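Side-chain contacts in ribokinase (Giardia lamblia, PDB 6WHJ), which probably phosphorylates D-ribose at O-5 with ATP and magnesium, yielding ribose 5-phosphate for nucleotide synthesis and the pentose phosphate pathway: residues B[213-216]-B[217-220]; B[223-226]-B[227-230]. One frame throughout, in Å; residues are numbered along the deposited sequence.

Contact 1: residues B[213-216]-B[217-220]; sequences ICDD and SMMK
Asp215 and Met218 meet where the chain turns into helix 216-228: the carboxylate oxygen OD1 of Asp215 accepts from Met218 N at 2.9 Å, with an N-H...O angle of 155° and the donor arriving nearly along the C-O axis. This is an N-cap. Asp215 sits just before the first turn and folds its acid back over it, with CG held between its own backbone N and carbonyl carbon (chi1 65°), the torsion that brings OD1 into line with the N-H of Met218. The same oxygen also lies 3.4 Å from Met218 CB. A carboxylate at this end of a helix probably interacts favourably with the helix dipole.

The main chain takes up the helical pattern directly behind the cap. Met219 N donates to Asp215 O at 2.9 Å, so Asp215 uses both its side chain and its carbonyl on the first turn, and Lys220 N follows with a bond to Asp216 O at 3.2 Å.

Beside these polar links runs a small apolar contact. Cys214 CB rests against Met218 CB at 3.8 Å, while Cys214 SG faces Met219 CG more loosely at 4.4 Å. The Met219 side chain is extended at chi2 and bends at chi3, which lays CE beside the carbonyl oxygen of Cys214.

Further out, Glu198, at the start of helix 198-205, accepts from Cys214 N through its carboxylate, linking the loop before the cap to that helix. Asp216 directs its carboxylate to a salt bridge with Arg246 on strand 245-249. Lys220 pairs with Glu224 one turn along the helix and touches Tyr253 in the loop between strands 245-249 and 255-258. The buried Met219 lies near Leu240, a predicted ATP-binding residue just after strand 235-239, so the capped turn packs beside the antiparallel part of the large sheet, strands 235-239 and 245-249.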
loop_
_atom_site.group_PDB
_atom_site.type_symbol
_atom_site.label_atom_id
_atom_site.label_comp_id
_atom_site.label_asym_id
_atom_site.label_seq_id
_atom_site.Cartn_x
_atom_site.Cartn_y
_atom_site.Cartn_z
ATOM N N ILE B 213 -13.410 13.614 24.422
ATOM C CA ILE B 213 -13.001 15.012 24.505
ATOM C C ILE B 213 -12.424 15.347 25.891
ATOM O O ILE B 213 -12.998 14.991 26.926
ATOM C CB ILE B 213 -14.173 15.957 24.153
ATOM N N CYS B 214 -11.269 16.014 25.893
ATOM C CA CYS B 214 -10.593 16.444 27.112
ATOM C C CYS B 214 -10.941 17.905 27.384
ATOM O O CYS B 214 -10.889 18.746 26.477
ATOM C CB CYS B 214 -9.076 16.229 27.032
ATOM S SG CYS B 214 -8.181 17.086 25.736
ATOM N N ASP B 215 -11.284 18.195 28.638
ATOM C CA ASP B 215 -11.811 19.475 29.087
ATOM C C ASP B 215 -10.724 20.503 29.428
ATOM O O ASP B 215 -9.525 20.268 29.260
ATOM C CB ASP B 215 -12.733 19.211 30.280
ATOM C CG ASP B 215 -11.988 18.648 31.499
ATOM O OD1 ASP B 215 -10.747 18.776 31.594
ATOM O OD2 ASP B 215 -12.650 18.039 32.363
ATOM N N ASP B 216 -11.168 21.666 29.929
ATOM C CA ASP B 216 -10.278 22.805 30.178
ATOM C C ASP B 216 -9.250 22.530 31.261
ATOM O O ASP B 216 -8.132 23.060 31.195
ATOM C CB ASP B 216 -11.089 24.040 30.549
ATOM C CG ASP B 216 -11.513 24.831 29.355
ATOM O OD1 ASP B 216 -11.068 24.504 28.234
ATOM O OD2 ASP B 216 -12.307 25.767 29.543
ATOM N N SER B 217 -9.611 21.746 32.275
ATOM C CA SER B 217 -8.637 21.406 33.303
ATOM C C SER B 217 -7.593 20.451 32.748
ATOM O O SER B 217 -6.417 20.516 33.132
ATOM C CB SER B 217 -9.349 20.796 34.509
ATOM O OG SER B 217 -8.413 20.341 35.458
ATOM N N MET B 218 -8.009 19.574 31.828
ATOM C CA MET B 218 -7.074 18.671 31.171
ATOM C C MET B 218 -6.118 19.430 30.258
ATOM O O MET B 218 -4.927 19.105 30.192
ATOM C CB MET B 218 -7.842 17.615 30.378
ATOM C CG MET B 218 -7.436 16.198 30.689
ATOM S SD MET B 218 -5.649 15.977 30.587
ATOM C CE MET B 218 -5.360 15.014 32.074
ATOM N N MET B 219 -6.609 20.450 29.545
ATOM C CA MET B 219 -5.703 21.176 28.662
ATOM C C MET B 219 -4.685 22.000 29.436
ATOM O O MET B 219 -3.556 22.178 28.956
ATOM C CB MET B 219 -6.464 22.036 27.655
ATOM C CG MET B 219 -6.942 21.210 26.460
ATOM S SD MET B 219 -7.821 22.133 25.197
ATOM C CE MET B 219 -9.398 21.284 25.201
ATOM N N LYS B 220 -5.044 22.500 30.626
ATOM C CA LYS B 220 -4.055 23.224 31.420
ATOM C C LYS B 220 -2.899 22.312 31.798
ATOM O O LYS B 220 -1.728 22.667 31.617
ATOM C CB LYS B 220 -4.679 23.815 32.682
ATOM C CG LYS B 220 -3.649 23.962 33.795
ATOM C CD LYS B 220 -3.900 25.145 34.685
ATOM C CE LYS B 220 -2.733 25.396 35.636
ATOM N NZ LYS B 220 -2.607 24.367 36.722
#

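Contact 2: residues B[223-226]-B[227-230]; sequences VEKM and SSLS
Ser228 turns back on Lys225 with both its hydroxyl and its amide, and these two hydrogen bonds share one acceptor. Ser228 OG donates to Lys225 O at 2.8 Å, and Ser228 N reaches the same oxygen at 3.3 Å. Both come from one face of the carbonyl plane but in unlike directions: the hydroxyl is tilted only 27° from that plane, whereas the amide stands well above it and misses the lone pairs. The hydroxyl can reach back because chi1 of 59° places OG between the backbone N and carbonyl carbon of Ser228.

Among main-chain bonds, Ser227 N donates to Val223 O at 3.0 Å, the regular i to i-4 link of an alpha helix. The bond from the Ser228 amide to Lys225 O spans three residues, and Ser230 N likewise donates across three to Ser227 O, at 3.1 Å. The C-terminal end of helix 216-228 passes here into the loop before strand 235-239, in the large sheet of the PfkB-type kinase fold.

A single water bridges the end of the helix. It donates to Met226 O and accepts from Leu229 N, each at 2.9 Å, joining a carbonyl and an amide that the departing chain does not link directly.

On the apolar side, the side chain of the buried Met226 packs against Leu188 of helix 184-188 and Leu233.

Polar ends also find partners beyond the segments. Ser227 OG hydrogen-bonds to Lys251 NZ in the loop between strands 245-249 and 255-258, and Ser230 OG is gripped by Leu188 O together with the amides of Ser232 and Leu233.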
loop_
_atom_site.group_PDB
_atom_site.type_symbol
_atom_site.label_atom_id
_atom_site.label_comp_id
_atom_site.label_asym_id
_atom_site.label_seq_id
_atom_site.Cartn_x
_atom_site.Cartn_y
_atom_site.Cartn_z
ATOM N N VAL B 223 -0.806 21.756 28.592
ATOM C CA VAL B 223 0.026 22.924 28.306
ATOM C C VAL B 223 1.125 23.046 29.351
ATOM O O VAL B 223 2.267 23.407 29.039
ATOM C CB VAL B 223 -0.834 24.202 28.245
ATOM C CG1 VAL B 223 0.044 25.429 28.089
ATOM C CG2 VAL B 223 -1.852 24.116 27.110
ATOM N N GLU B 224 0.796 22.723 30.603
ATOM C CA GLU B 224 1.761 22.768 31.699
ATOM C C GLU B 224 2.942 21.850 31.429
ATOM O O GLU B 224 4.104 22.256 31.536
ATOM C CB GLU B 224 1.059 22.317 32.974
ATOM C CG GLU B 224 1.175 23.161 34.186
ATOM C CD GLU B 224 0.241 22.635 35.256
ATOM O OE1 GLU B 224 0.042 21.402 35.302
ATOM O OE2 GLU B 224 -0.306 23.436 36.039
ATOM N N LYS B 225 2.650 20.597 31.079
ATOM C CA LYS B 225 3.693 19.612 30.830
ATOM C C LYS B 225 4.532 19.995 29.619
ATOM O O LYS B 225 5.761 19.875 29.644
ATOM C CB LYS B 225 3.059 18.233 30.635
ATOM C CG LYS B 225 4.017 17.144 30.226
ATOM C CD LYS B 225 4.921 16.721 31.365
ATOM C CE LYS B 225 5.977 15.746 30.872
ATOM N NZ LYS B 225 6.900 15.347 31.967
ATOM N N MET B 226 3.882 20.496 28.565
ATOM C CA MET B 226 4.603 20.857 27.350
ATOM C C MET B 226 5.593 21.983 27.607
ATOM O O MET B 226 6.684 22.013 27.028
ATOM C CB MET B 226 3.611 21.279 26.271
ATOM C CG MET B 226 3.625 20.394 25.070
ATOM S SD MET B 226 2.493 19.028 25.286
ATOM C CE MET B 226 0.955 19.870 24.883
ATOM N N SER B 227 5.196 22.943 28.428
ATOM C CA SER B 227 5.993 24.117 28.725
ATOM C C SER B 227 7.054 23.883 29.792
ATOM O O SER B 227 8.011 24.657 29.863
ATOM C CB SER B 227 5.049 25.249 29.142
ATOM O OG SER B 227 5.672 26.173 30.017
ATOM N N SER B 228 6.942 22.810 30.580
ATOM C CA SER B 228 7.747 22.695 31.795
ATOM C C SER B 228 9.248 22.667 31.526
ATOM O O SER B 228 10.028 23.168 32.346
ATOM C CB SER B 228 7.342 21.436 32.562
ATOM O OG SER B 228 7.510 20.275 31.763
ATOM N N LEU B 229 9.680 22.082 30.413
ATOM C CA LEU B 229 11.104 21.984 30.099
ATOM C C LEU B 229 11.539 22.891 28.950
ATOM O O LEU B 229 12.654 22.733 28.445
ATOM C CB LEU B 229 11.513 20.535 29.829
ATOM C CG LEU B 229 11.770 19.758 31.124
ATOM C CD1 LEU B 229 12.366 18.391 30.828
ATOM C CD2 LEU B 229 12.662 20.554 32.065
ATOM N N SER B 230 10.688 23.810 28.498
ATOM C CA SER B 230 10.995 24.590 27.306
ATOM C C SER B 230 11.126 26.058 27.670
ATOM O O SER B 230 10.165 26.654 28.188
ATOM C CB SER B 230 9.927 24.435 26.227
ATOM O OG SER B 230 10.112 25.443 25.241
HETATM O O HOH W 1 8.984 20.617 28.054
#

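Contacts 1 and 2 occupy the two ends of a single element, helix 216-228, and follow in series along the chain, with their centres 15 Å apart. Residues 213-220 carry the chain into the helix and residues 223-230 carry it out toward strand 235-239. The two contacts are consecutive on the helix, and the salt bridge between Lys220 and Glu224 joins them, while Tyr253 meets side chains from both. The helix thus lies on the flank of the large mixed sheet, with loop residues 250-253 alongside. Its N-terminal end is the one nearer Leu240, consistent with a place bordering the predicted ATP site.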